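Local coordinates for probable leucine/isoleucine/valine-binding protein (Rhodopirellula baltica, PDB 4KV7) that probably binds leucine, isoleucine, valine or a related ligand between two lobes, as in periplasmic solute-binding proteins of the leucine-binding family, at residues Ala143-Ala148 / Leu246-Val251; Val251-Leu256 / Ile267-Val272; Val273-Ser278 / Trp361-Gly366; Glu285-Met290 / Leu297-Val302; Gly306-Arg311 / Ile341-Pro346. The protein carries 1 engineered substitution. All coordinates share one frame; numbering follows the deposited sequence.

Interaction 1: Ala143-Ala148 / Leu246-Val251; sequences AAMVDA and LAVSFV
Segment 143-148 of helix 138-151 and segment 246-251, where strand 244-247 runs out into a loop, come closest at Met145 and Leu246, whose CA atoms are 7.8 Å apart, a gap bridged by side chains. Met145, present as selenomethionine, carries nearly all of it. Beyond CG its chain is extended (chi2 176°, chi3 169°), which takes the CE methyl down onto the backbone where the strand ends. There CE lies 3.3 Å from Ala247 O, a van der Waals contact with a carbonyl oxygen, and beside the following peptide, 3.7 Å from Val248 N. Leu246 CB and Val248 CG1 flank the methyl, each 3.8 Å from Met145 CE; Thr270 of the next strand also touches it. Leu246 runs past Met145 in the opposite direction, its CD2 lying alongside the base of that chain, 4.0 Å from Met145 CG. All the touching residues are buried, and the side-chain packing between the segments is mainly apolar. Strand 244-247 lies between 219-223 and 268-271 in the sheet, and Met145 also touches Ile221 of the former; helix 138-151 thus packs on this part of the sheet, while Val146 meets Ala179 of the adjacent helix 167-183.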
# COMPACT_ATOMS: atom_id res chain seq x y z
N ALA A 143 7.64 -7.26 -11.02
CA ALA A 143 7.72 -8.39 -11.94
C ALA A 143 6.65 -8.25 -13.01
O ALA A 143 6.91 -8.48 -14.20
CB ALA A 143 7.57 -9.71 -11.19
N ALA A 144 5.43 -7.90 -12.60
CA ALA A 144 4.35 -7.74 -13.56
C ALA A 144 4.67 -6.64 -14.58
O ALA A 144 4.47 -6.83 -15.78
CB ALA A 144 3.05 -7.44 -12.85
N MSE A 145 5.19 -5.52 -14.10
CA MSE A 145 5.57 -4.42 -14.97
C MSE A 145 6.65 -4.82 -15.96
O MSE A 145 6.53 -4.59 -17.17
CB MSE A 145 6.10 -3.25 -14.14
CG MSE A 145 5.10 -2.55 -13.28
SE MSE A 145 6.08 -1.24 -12.28
CE MSE A 145 4.62 -0.20 -11.51
N VAL A 146 7.73 -5.40 -15.44
CA VAL A 146 8.87 -5.73 -16.29
C VAL A 146 8.48 -6.77 -17.33
O VAL A 146 8.82 -6.61 -18.51
CB VAL A 146 10.09 -6.18 -15.45
CG1 VAL A 146 11.15 -6.84 -16.33
CG2 VAL A 146 10.66 -4.99 -14.67
N ASP A 147 7.78 -7.82 -16.92
CA ASP A 147 7.38 -8.83 -17.89
C ASP A 147 6.52 -8.23 -18.99
O ASP A 147 6.67 -8.56 -20.16
CB ASP A 147 6.62 -9.98 -17.21
CG ASP A 147 7.52 -10.87 -16.36
OD1 ASP A 147 8.75 -10.84 -16.53
OD2 ASP A 147 6.96 -11.61 -15.51
N ALA A 148 5.61 -7.33 -18.61
CA ALA A 148 4.72 -6.72 -19.59
C ALA A 148 5.47 -5.79 -20.54
O ALA A 148 5.16 -5.74 -21.73
CB ALA A 148 3.60 -5.99 -18.91
N LEU A 246 5.59 4.31 -15.03
CA LEU A 246 4.81 3.30 -14.32
C LEU A 246 4.97 3.51 -12.83
O LEU A 246 6.09 3.50 -12.32
CB LEU A 246 5.27 1.88 -14.66
CG LEU A 246 5.24 1.50 -16.14
CD1 LEU A 246 6.59 1.74 -16.81
CD2 LEU A 246 4.80 0.06 -16.32
N ALA A 247 3.86 3.66 -12.11
CA ALA A 247 3.88 3.94 -10.68
C ALA A 247 3.50 2.68 -9.91
O ALA A 247 2.50 2.02 -10.23
CB ALA A 247 2.90 5.04 -10.36
N VAL A 248 4.26 2.36 -8.87
CA VAL A 248 3.83 1.28 -7.98
C VAL A 248 2.66 1.76 -7.12
O VAL A 248 2.36 2.96 -7.05
CB VAL A 248 4.97 0.72 -7.10
CG1 VAL A 248 6.09 0.14 -7.97
CG2 VAL A 248 5.50 1.76 -6.13
N SER A 249 2.03 0.81 -6.45
CA SER A 249 0.85 1.06 -5.64
C SER A 249 1.01 2.21 -4.65
O SER A 249 0.10 3.04 -4.48
CB SER A 249 0.50 -0.22 -4.89
OG SER A 249 1.60 -0.62 -4.09
N PHE A 250 2.14 2.23 -3.96
CA PHE A 250 2.40 3.13 -2.86
C PHE A 250 2.46 4.59 -3.30
O PHE A 250 2.27 5.48 -2.47
CB PHE A 250 3.72 2.73 -2.19
CG PHE A 250 4.00 3.44 -0.88
CD1 PHE A 250 4.67 4.66 -0.85
CD2 PHE A 250 3.63 2.85 0.32
CE1 PHE A 250 4.93 5.28 0.35
CE2 PHE A 250 3.87 3.49 1.52
CZ PHE A 250 4.53 4.71 1.54
N VAL A 251 2.73 4.86 -4.58
CA VAL A 251 2.79 6.24 -5.06
C VAL A 251 1.51 6.99 -4.71
O VAL A 251 1.56 8.15 -4.32
CB VAL A 251 3.04 6.28 -6.58
CG1 VAL A 251 2.94 7.70 -7.12
CG2 VAL A 251 4.40 5.69 -6.90

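Interaction 2: Val251-Leu256 / Ile267-Val272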
# COMPACT_ATOMS: atom_id res chain seq x y z
N VAL A 251 2.73 4.86 -4.58
CA VAL A 251 2.79 6.24 -5.06
C VAL A 251 1.51 6.99 -4.71
O VAL A 251 1.56 8.15 -4.32
CB VAL A 251 3.04 6.28 -6.58
CG1 VAL A 251 2.94 7.70 -7.12
CG2 VAL A 251 4.40 5.69 -6.90
N GLY A 252 0.37 6.32 -4.86
CA GLY A 252 -0.93 6.94 -4.66
C GLY A 252 -1.44 7.49 -5.98
O GLY A 252 -1.28 8.67 -6.28
N ALA A 253 -2.03 6.61 -6.78
CA ALA A 253 -2.41 6.96 -8.15
C ALA A 253 -3.48 8.03 -8.20
O ALA A 253 -3.51 8.84 -9.12
CB ALA A 253 -2.87 5.72 -8.91
N ASP A 254 -4.37 8.04 -7.21
CA ASP A 254 -5.41 9.05 -7.19
C ASP A 254 -4.83 10.43 -6.88
O ASP A 254 -5.15 11.41 -7.54
CB ASP A 254 -6.51 8.65 -6.21
CG ASP A 254 -7.18 7.36 -6.63
OD1 ASP A 254 -7.86 7.38 -7.67
OD2 ASP A 254 -7.02 6.33 -5.93
N ALA A 255 -3.93 10.49 -5.91
CA ALA A 255 -3.26 11.74 -5.59
C ALA A 255 -2.36 12.20 -6.74
O ALA A 255 -2.25 13.40 -7.03
CB ALA A 255 -2.45 11.61 -4.32
N LEU A 256 -1.72 11.25 -7.41
CA LEU A 256 -0.86 11.56 -8.54
C LEU A 256 -1.66 12.19 -9.67
O LEU A 256 -1.26 13.21 -10.24
CB LEU A 256 -0.20 10.27 -9.02
CG LEU A 256 0.77 10.41 -10.20
CD1 LEU A 256 2.07 11.09 -9.78
CD2 LEU A 256 1.07 9.04 -10.78
N ILE A 267 -0.16 7.36 -17.87
CA ILE A 267 0.61 6.70 -16.82
C ILE A 267 -0.05 5.38 -16.44
O ILE A 267 -1.28 5.30 -16.33
CB ILE A 267 0.73 7.59 -15.57
CG1 ILE A 267 1.56 8.83 -15.90
CG2 ILE A 267 1.37 6.84 -14.42
CD1 ILE A 267 1.62 9.82 -14.76
N VAL A 268 0.76 4.34 -16.24
CA VAL A 268 0.26 3.05 -15.77
C VAL A 268 0.64 2.92 -14.30
O VAL A 268 1.75 3.28 -13.92
CB VAL A 268 0.86 1.89 -16.58
CG1 VAL A 268 0.54 0.54 -15.96
CG2 VAL A 268 0.35 1.94 -18.02
N ALA A 269 -0.28 2.45 -13.47
CA ALA A 269 -0.01 2.31 -12.05
C ALA A 269 -0.53 0.96 -11.57
O ALA A 269 -1.71 0.64 -11.76
CB ALA A 269 -0.66 3.45 -11.24
N THR A 270 0.34 0.17 -10.95
CA THR A 270 -0.07 -1.12 -10.44
C THR A 270 -0.72 -0.97 -9.07
O THR A 270 -0.18 -0.30 -8.19
CB THR A 270 1.09 -2.12 -10.37
OG1 THR A 270 2.23 -1.50 -9.77
CG2 THR A 270 1.48 -2.58 -11.76
N GLN A 271 -1.87 -1.62 -8.89
CA GLN A 271 -2.58 -1.60 -7.62
C GLN A 271 -2.61 -2.98 -6.97
O GLN A 271 -2.49 -4.00 -7.65
CB GLN A 271 -4.01 -1.10 -7.82
CG GLN A 271 -4.11 0.23 -8.57
CD GLN A 271 -3.26 1.32 -7.96
OE1 GLN A 271 -3.30 1.54 -6.75
NE2 GLN A 271 -2.48 2.00 -8.78
N VAL A 272 -2.79 -2.98 -5.66
CA VAL A 272 -2.90 -4.21 -4.89
C VAL A 272 -4.35 -4.51 -4.51
O VAL A 272 -4.61 -5.42 -3.71
CB VAL A 272 -2.00 -4.19 -3.65
CG1 VAL A 272 -0.53 -4.09 -4.07
CG2 VAL A 272 -2.39 -3.04 -2.72
O HOH W 1 -2.92 4.02 -5.60
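A beta-alpha-beta unit, strand 244-247, helix 253-260 and strand 268-271, is closed here by Ala253 and Leu256 of the helix packing on Ala269, Gln271 and Ile267. Helix and strand are nearest at Ala253 and Ala269, two small residues whose CB methyls meet at 3.9 Å. Ala253 CB also touches the amide end of Gln271, 3.7 Å from NE2. One turn further along, Leu256 and Ile267 reach toward each other tip to tip, CD2 of the leucine 4.1 Å from CD1 of the isoleucine. The Gln271 chain folds back at chi2 (-53°), bringing its amide beside the helix start, where NE2 makes a weak bond of 3.4 Å to Ala269 O. The other end of the amide serves the helix through a water that accepts from Ala253 N at 3.0 Å and lies 2.8 Å from Gln271 OE1, to which it may donate. A backbone N-H of the first turn is thereby satisfied, next to Gly252 at the N-cap, whose positive phi (91°) suits glycine. A helix packed on the strand that follows it is the standard beta-alpha-beta arrangement of the alpha/beta lobes of periplasmic binding proteins.

Interaction 3: Val273-Ser278 / Trp361-Gly366; sequences VPHFDS and WPVLIG
Trp361 lays one face of its indole flat against the Val273-Pro274 peptide, and this is the tight part of the contact. Val273 C lies 3.3 Å from Trp361 CE3, toward the rim of the ring system, while Pro274 N sits over its centre. The proline completes the cover with a CH-pi contact: Pro274 CA stands 3.6 Å from the centroid of the five-membered ring, only 2° off the normal. Pro274 CB continues over the NE1-CE2 side of the indole, 3.7 Å from Trp361 NE1; the proline lies over the indole face, the two side chains pointing the same way. The other end is looser. His275 and Val363 cross at about a right angle and touch through one pair, His275 CD2 to Val363 CG1 at 4.1 Å. Beyond them the type I turn His275-Ser278 moves away from the strand toward solvent, with Asp277 exposed at its corner. The imidazole is nonetheless fixed: Asp277 N donates to His275 ND1 at 3.0 Å, within 2° of the ring plane, and NE2 bonds to Ser370 OG. Since ND1 accepts a backbone proton, the ring is probably neutral with its hydrogen on NE2; across the contact, by contrast, the grip rests on dispersion and on the polarised CH of a proline over an electron-rich indole.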
# COMPACT_ATOMS: atom_id res chain seq x y z
N VAL A 273 -5.26 -3.75 -5.09
CA VAL A 273 -6.70 -3.90 -4.91
C VAL A 273 -7.35 -3.75 -6.29
O VAL A 273 -6.75 -3.14 -7.18
CB VAL A 273 -7.29 -2.82 -3.96
CG1 VAL A 273 -6.73 -2.99 -2.55
CG2 VAL A 273 -7.00 -1.41 -4.49
N PRO A 274 -8.55 -4.30 -6.48
CA PRO A 274 -9.28 -4.06 -7.73
C PRO A 274 -9.72 -2.60 -7.81
O PRO A 274 -9.51 -1.82 -6.89
CB PRO A 274 -10.48 -5.00 -7.61
CG PRO A 274 -10.69 -5.14 -6.15
CD PRO A 274 -9.32 -5.14 -5.55
N HIS A 275 -10.30 -2.22 -8.94
CA HIS A 275 -10.65 -0.82 -9.12
C HIS A 275 -11.84 -0.49 -8.23
O HIS A 275 -12.76 -1.29 -8.09
CB HIS A 275 -10.98 -0.52 -10.57
CG HIS A 275 -10.86 0.93 -10.89
ND1 HIS A 275 -11.75 1.87 -10.41
CD2 HIS A 275 -9.92 1.62 -11.58
CE1 HIS A 275 -11.38 3.08 -10.82
NE2 HIS A 275 -10.27 2.95 -11.53
N PHE A 276 -11.84 0.70 -7.64
CA PHE A 276 -12.94 1.11 -6.77
C PHE A 276 -14.25 1.33 -7.50
O PHE A 276 -15.30 1.47 -6.87
CB PHE A 276 -12.56 2.32 -5.91
CG PHE A 276 -11.99 3.48 -6.69
CD1 PHE A 276 -12.83 4.33 -7.39
CD2 PHE A 276 -10.63 3.73 -6.69
CE1 PHE A 276 -12.30 5.41 -8.08
CE2 PHE A 276 -10.10 4.80 -7.38
CZ PHE A 276 -10.94 5.64 -8.07
N ASP A 277 -14.21 1.33 -8.84
CA ASP A 277 -15.42 1.41 -9.64
C ASP A 277 -15.94 0.02 -10.04
O ASP A 277 -16.97 -0.08 -10.72
CB ASP A 277 -15.21 2.27 -10.89
CG ASP A 277 -15.06 3.76 -10.56
OD1 ASP A 277 -15.61 4.22 -9.54
OD2 ASP A 277 -14.40 4.47 -11.35
N SER A 278 -15.24 -1.03 -9.64
CA SER A 278 -15.61 -2.42 -9.97
C SER A 278 -16.94 -2.82 -9.37
O SER A 278 -17.36 -2.28 -8.34
CB SER A 278 -14.54 -3.38 -9.45
OG SER A 278 -14.93 -4.74 -9.62
N TRP A 361 -3.28 -5.52 -9.87
CA TRP A 361 -4.26 -4.98 -10.80
C TRP A 361 -3.72 -3.72 -11.44
O TRP A 361 -3.74 -2.66 -10.81
CB TRP A 361 -5.53 -4.59 -10.04
CG TRP A 361 -6.48 -5.68 -9.66
CD1 TRP A 361 -7.54 -6.14 -10.39
CD2 TRP A 361 -6.50 -6.42 -8.43
NE1 TRP A 361 -8.21 -7.11 -9.69
CE2 TRP A 361 -7.59 -7.30 -8.48
CE3 TRP A 361 -5.68 -6.42 -7.29
CZ2 TRP A 361 -7.90 -8.17 -7.44
CZ3 TRP A 361 -6.00 -7.27 -6.26
CH2 TRP A 361 -7.09 -8.14 -6.34
N PRO A 362 -3.22 -3.81 -12.68
CA PRO A 362 -2.73 -2.58 -13.31
C PRO A 362 -3.87 -1.67 -13.75
O PRO A 362 -4.93 -2.16 -14.15
CB PRO A 362 -1.96 -3.09 -14.53
CG PRO A 362 -2.53 -4.42 -14.82
CD PRO A 362 -3.04 -5.00 -13.52
N VAL A 363 -3.67 -0.37 -13.66
CA VAL A 363 -4.63 0.59 -14.17
C VAL A 363 -3.93 1.57 -15.09
O VAL A 363 -2.74 1.85 -14.94
CB VAL A 363 -5.41 1.34 -13.06
CG1 VAL A 363 -6.09 0.35 -12.11
CG2 VAL A 363 -4.51 2.32 -12.30
N LEU A 364 -4.70 2.08 -16.05
CA LEU A 364 -4.24 3.11 -16.96
C LEU A 364 -4.93 4.41 -16.59
O LEU A 364 -6.17 4.49 -16.55
CB LEU A 364 -4.58 2.73 -18.40
CG LEU A 364 -4.22 3.77 -19.46
CD1 LEU A 364 -2.71 4.00 -19.53
CD2 LEU A 364 -4.77 3.37 -20.83
N ILE A 365 -4.14 5.44 -16.29
CA ILE A 365 -4.70 6.73 -15.95
C ILE A 365 -5.02 7.48 -17.24
O ILE A 365 -4.18 7.58 -18.13
CB ILE A 365 -3.73 7.55 -15.08
CG1 ILE A 365 -3.40 6.79 -13.80
CG2 ILE A 365 -4.33 8.92 -14.77
CD1 ILE A 365 -2.37 7.49 -12.91
N GLY A 366 -6.25 7.98 -17.34
CA GLY A 366 -6.69 8.69 -18.52
C GLY A 366 -6.84 10.17 -18.25
O GLY A 366 -6.18 10.71 -17.35

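Interaction 4: Glu285-Met290 / Leu297-Val302; sequences EYRDAM and LPLSFV
Leu299 enters the side of helix 281-293 between Tyr286, Arg287 and Met290: CD1 meets Arg287, while CB and CD2 lie on Tyr286 and CD2 reaches Met290 as well. Its CB lies beside the phenol oxygen, 3.7 Å from Tyr286 OH. With CG beside the backbone N (chi1 -56°), the two methyls fork over the helix. CD1 turns to the aliphatic run of Arg287, 3.6 Å from Arg287 CD, the two side chains crossing at about a right angle. CD2 drops between the neighbouring turns: it meets Tyr286 CE2 at 3.8 Å and, on the other side chain, Met290 CB at 4.0 Å, sliding past both in the opposite sense. The segment belongs to the loop joining helix 281-293 to helix 301-319: Ser300 is the N-cap of the latter, and its OG caps Ser303 N. Tyr286 ties the first helix to this cap, because Ser300 N donates to Tyr286 OH over 3.2 Å and almost straight (166°). The phenol also bonds to Ser303 OG, so one hydroxyl spans both the cap and the first turn of the next helix. The guanidinium of Arg287 has its polar partners outside, with NH1 on the carbonyl oxygens of Phe276 and Ser278, while its methylenes stay on Leu299. Met290, a selenomethionine, is bent at chi2 and chi3, and its CE methyl curls round to Leu297 CB at 4.1 Å and to Pro298 O at 3.9 Å. Leu297 also touches His39 of helix 31-50.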
# COMPACT_ATOMS: atom_id res chain seq x y z
N GLU A 285 -19.58 -3.14 -1.61
CA GLU A 285 -19.69 -2.99 -0.16
C GLU A 285 -18.81 -1.85 0.36
O GLU A 285 -19.21 -1.09 1.23
CB GLU A 285 -19.38 -4.33 0.53
CG GLU A 285 -20.51 -5.35 0.38
CD GLU A 285 -20.08 -6.80 0.58
OE1 GLU A 285 -18.88 -7.08 0.77
OE2 GLU A 285 -20.96 -7.68 0.53
N TYR A 286 -17.61 -1.74 -0.18
CA TYR A 286 -16.74 -0.60 0.09
C TYR A 286 -17.44 0.71 -0.24
O TYR A 286 -17.43 1.63 0.56
CB TYR A 286 -15.44 -0.74 -0.72
CG TYR A 286 -14.67 0.55 -0.91
CD1 TYR A 286 -13.96 1.13 0.13
CD2 TYR A 286 -14.65 1.18 -2.15
CE1 TYR A 286 -13.25 2.31 -0.06
CE2 TYR A 286 -13.95 2.35 -2.35
CZ TYR A 286 -13.24 2.91 -1.31
OH TYR A 286 -12.55 4.08 -1.55
N ARG A 287 -18.05 0.79 -1.42
CA ARG A 287 -18.68 2.05 -1.82
C ARG A 287 -19.84 2.39 -0.90
O ARG A 287 -20.02 3.55 -0.54
CB ARG A 287 -19.13 2.02 -3.28
CG ARG A 287 -17.97 1.98 -4.27
CD ARG A 287 -18.37 2.49 -5.65
NE ARG A 287 -19.38 1.63 -6.26
CZ ARG A 287 -19.12 0.56 -7.00
NH1 ARG A 287 -17.86 0.22 -7.25
NH2 ARG A 287 -20.11 -0.17 -7.50
N ASP A 288 -20.63 1.39 -0.51
CA ASP A 288 -21.74 1.63 0.41
C ASP A 288 -21.22 2.10 1.77
O ASP A 288 -21.78 3.03 2.36
CB ASP A 288 -22.57 0.36 0.64
CG ASP A 288 -23.40 -0.04 -0.58
OD1 ASP A 288 -23.67 0.81 -1.46
OD2 ASP A 288 -23.82 -1.22 -0.63
N ALA A 289 -20.16 1.46 2.26
CA ALA A 289 -19.59 1.81 3.55
C ALA A 289 -19.04 3.23 3.53
O ALA A 289 -19.26 3.99 4.47
CB ALA A 289 -18.52 0.82 3.96
N MSE A 290 -18.34 3.58 2.46
CA MSE A 290 -17.82 4.94 2.32
C MSE A 290 -18.92 5.98 2.25
O MSE A 290 -18.83 7.05 2.86
CB MSE A 290 -16.94 5.05 1.07
CG MSE A 290 -15.62 4.31 1.20
SE MSE A 290 -14.33 5.19 2.37
CE MSE A 290 -13.85 6.65 1.18
N LEU A 297 -16.09 12.22 0.99
CA LEU A 297 -14.76 11.69 0.68
C LEU A 297 -14.73 11.04 -0.69
O LEU A 297 -15.58 10.22 -1.00
CB LEU A 297 -14.32 10.64 1.70
CG LEU A 297 -14.17 11.11 3.14
CD1 LEU A 297 -13.87 9.91 4.03
CD2 LEU A 297 -13.07 12.16 3.27
N PRO A 298 -13.72 11.38 -1.50
CA PRO A 298 -13.56 10.70 -2.78
C PRO A 298 -13.12 9.26 -2.57
O PRO A 298 -12.42 8.96 -1.60
CB PRO A 298 -12.44 11.48 -3.45
CG PRO A 298 -11.63 12.00 -2.31
CD PRO A 298 -12.64 12.35 -1.25
N LEU A 299 -13.54 8.37 -3.46
CA LEU A 299 -13.05 7.00 -3.43
C LEU A 299 -11.59 6.97 -3.86
O LEU A 299 -11.13 7.85 -4.59
CB LEU A 299 -13.88 6.12 -4.36
CG LEU A 299 -15.39 6.12 -4.09
CD1 LEU A 299 -16.09 5.18 -5.05
CD2 LEU A 299 -15.68 5.77 -2.64
N SER A 300 -10.84 5.97 -3.41
CA SER A 300 -9.45 5.81 -3.83
C SER A 300 -8.99 4.38 -3.66
O SER A 300 -9.57 3.61 -2.89
CB SER A 300 -8.53 6.75 -3.05
OG SER A 300 -8.40 6.36 -1.69
N PHE A 301 -7.92 4.02 -4.37
CA PHE A 301 -7.34 2.70 -4.16
C PHE A 301 -6.83 2.56 -2.73
O PHE A 301 -6.79 1.46 -2.20
CB PHE A 301 -6.20 2.41 -5.14
CG PHE A 301 -6.58 2.56 -6.59
CD1 PHE A 301 -7.42 1.64 -7.20
CD2 PHE A 301 -6.09 3.62 -7.33
CE1 PHE A 301 -7.78 1.79 -8.54
CE2 PHE A 301 -6.46 3.77 -8.67
CZ PHE A 301 -7.29 2.85 -9.27
N VAL A 302 -6.41 3.67 -2.13
CA VAL A 302 -5.84 3.64 -0.79
C VAL A 302 -6.91 3.31 0.24
O VAL A 302 -6.74 2.41 1.07
CB VAL A 302 -5.14 4.98 -0.46
CG1 VAL A 302 -4.58 4.94 0.95
CG2 VAL A 302 -4.02 5.28 -1.47

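Interaction 5: Gly306-Arg311 / Ile341-Pro346; sequences GYIVGR and IGLGAP
Ile341 is the first residue of the 341-346 loop to meet helix 301-319, and it does so by its side chain, with its carbonyl oxygen close to Arg311. Its CG1 branch stands between the backbone N and carbonyl carbon (chi1 56°), and from there an extended chain carries CD1 to Ile308 CG2 at 4.2 Å, the two isoleucines crossing at about a right angle. Ile341 O faces the end of Arg311 but stays 4.1 Å from its NH2. A water lies between them, accepting from Arg311 NH2 at 3.1 Å; its second leg, to Ile341 O, is unusually short, so the details of this bridge are doubtful. In the arginine, CG rests over one face of the Tyr307 ring, and bends at chi2 and chi3 fold the rest of the chain so that NH1 bonds to Tyr307 OH at 2.9 Å, with the oxygen near the guanidinium plane. NH1 also forms a salt bridge with Glu285, and these two partners fix the guanidinium's place. Gly342 comes next, with a positive phi (92°) that turns the chain back, and its backbone bonds with Leu282. That turn brings Leu343 round to the helix again: CD2 meets Ile308 CD1 at 4.2 Å, at an oblique angle. Ile308 therefore uses both branches, CG2 for one loop residue and the delta methyl for the other. Past Leu343 a second glycine, Gly344, also has positive phi. The loop, docked through Ile341 and Leu343 on Ile308, joins helix 326-335 to strand 347-349 and packs on helix 301-319 of this periplasmic binding protein fold.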
# COMPACT_ATOMS: atom_id res chain seq x y z
N GLY A 306 -7.58 0.07 2.81
CA GLY A 306 -7.85 0.18 4.23
C GLY A 306 -9.14 -0.53 4.62
O GLY A 306 -9.22 -1.22 5.64
N TYR A 307 -10.16 -0.39 3.78
CA TYR A 307 -11.43 -1.06 3.99
C TYR A 307 -11.27 -2.58 3.98
O TYR A 307 -11.83 -3.28 4.82
CB TYR A 307 -12.45 -0.59 2.95
CG TYR A 307 -13.77 -1.32 3.03
CD1 TYR A 307 -14.72 -0.96 3.98
CD2 TYR A 307 -14.05 -2.38 2.18
CE1 TYR A 307 -15.92 -1.64 4.07
CE2 TYR A 307 -15.25 -3.05 2.25
CZ TYR A 307 -16.17 -2.68 3.20
OH TYR A 307 -17.36 -3.39 3.25
N ILE A 308 -10.50 -3.10 3.02
CA ILE A 308 -10.22 -4.53 2.94
C ILE A 308 -9.51 -5.03 4.20
O ILE A 308 -9.89 -6.06 4.77
CB ILE A 308 -9.38 -4.85 1.69
CG1 ILE A 308 -10.26 -4.71 0.46
CG2 ILE A 308 -8.77 -6.25 1.78
CD1 ILE A 308 -9.52 -4.65 -0.86
N VAL A 309 -8.51 -4.29 4.65
CA VAL A 309 -7.83 -4.62 5.89
C VAL A 309 -8.81 -4.67 7.06
O VAL A 309 -8.81 -5.62 7.85
CB VAL A 309 -6.66 -3.64 6.13
CG1 VAL A 309 -6.09 -3.81 7.52
CG2 VAL A 309 -5.58 -3.86 5.08
N GLY A 310 -9.66 -3.65 7.19
CA GLY A 310 -10.67 -3.62 8.23
C GLY A 310 -11.62 -4.81 8.14
O GLY A 310 -11.95 -5.43 9.16
N ARG A 311 -12.06 -5.13 6.93
CA ARG A 311 -12.96 -6.27 6.72
C ARG A 311 -12.33 -7.59 7.15
O ARG A 311 -12.97 -8.41 7.80
CB ARG A 311 -13.40 -6.36 5.25
CG ARG A 311 -14.49 -5.38 4.82
CD ARG A 311 -15.85 -5.78 5.37
NE ARG A 311 -16.25 -7.09 4.87
CZ ARG A 311 -16.86 -7.30 3.71
NH1 ARG A 311 -17.17 -6.27 2.92
NH2 ARG A 311 -17.18 -8.53 3.34
N ILE A 341 -13.76 -12.93 0.33
CA ILE A 341 -14.45 -11.74 0.82
C ILE A 341 -15.08 -10.94 -0.31
O ILE A 341 -15.42 -9.77 -0.14
CB ILE A 341 -13.55 -10.82 1.69
CG1 ILE A 341 -12.29 -10.40 0.93
CG2 ILE A 341 -13.18 -11.49 3.00
CD1 ILE A 341 -11.36 -9.50 1.75
N GLY A 342 -15.23 -11.56 -1.48
CA GLY A 342 -15.89 -10.90 -2.59
C GLY A 342 -14.97 -10.15 -3.54
O GLY A 342 -15.42 -9.23 -4.22
N LEU A 343 -13.70 -10.56 -3.58
CA LEU A 343 -12.70 -9.94 -4.46
C LEU A 343 -12.60 -10.63 -5.82
O LEU A 343 -11.87 -10.17 -6.69
CB LEU A 343 -11.34 -9.96 -3.79
CG LEU A 343 -11.16 -8.88 -2.74
CD1 LEU A 343 -9.89 -9.09 -1.95
CD2 LEU A 343 -11.15 -7.52 -3.41
N GLY A 344 -13.31 -11.73 -5.99
CA GLY A 344 -13.29 -12.45 -7.26
C GLY A 344 -12.33 -13.62 -7.26
O GLY A 344 -12.42 -14.51 -8.11
N ALA A 345 -11.40 -13.62 -6.31
CA ALA A 345 -10.44 -14.71 -6.15
C ALA A 345 -10.12 -14.88 -4.67
O ALA A 345 -10.12 -13.90 -3.91
CB ALA A 345 -9.18 -14.43 -6.94
N PRO A 346 -9.85 -16.12 -4.24
CA PRO A 346 -9.64 -16.38 -2.81
C PRO A 346 -8.37 -15.78 -2.24
O PRO A 346 -7.36 -15.61 -2.94
CB PRO A 346 -9.58 -17.91 -2.74
CG PRO A 346 -9.11 -18.32 -4.08
CD PRO A 346 -9.74 -17.36 -5.04
O HOH W 2 -17.78 -9.44 0.46

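How the interactions relate
Interactions 1, 2 and 3 share the seven-stranded mixed sheet. Strands 244-247, 268-271 and 361-365 are consecutive in it; interactions 1 and 2 share Val251, and the centres of 1 and 2, like those of 2 and 3, are about 9 Å apart. Interactions 4 and 5 both use helix 301-319, with centres about 13 Å apart, and both lie within the chain loop that interaction 3 closes, while 1, 2 and 3 follow in series. Asp254 OD2 to Phe301 N, and the packing of Val273 on Ile308 and Pro274 on Leu343, join the helices to the sheet region. Segment 273-278 thus leads from the sheet to helices that pack against helix 31-50, probably in the other lobe.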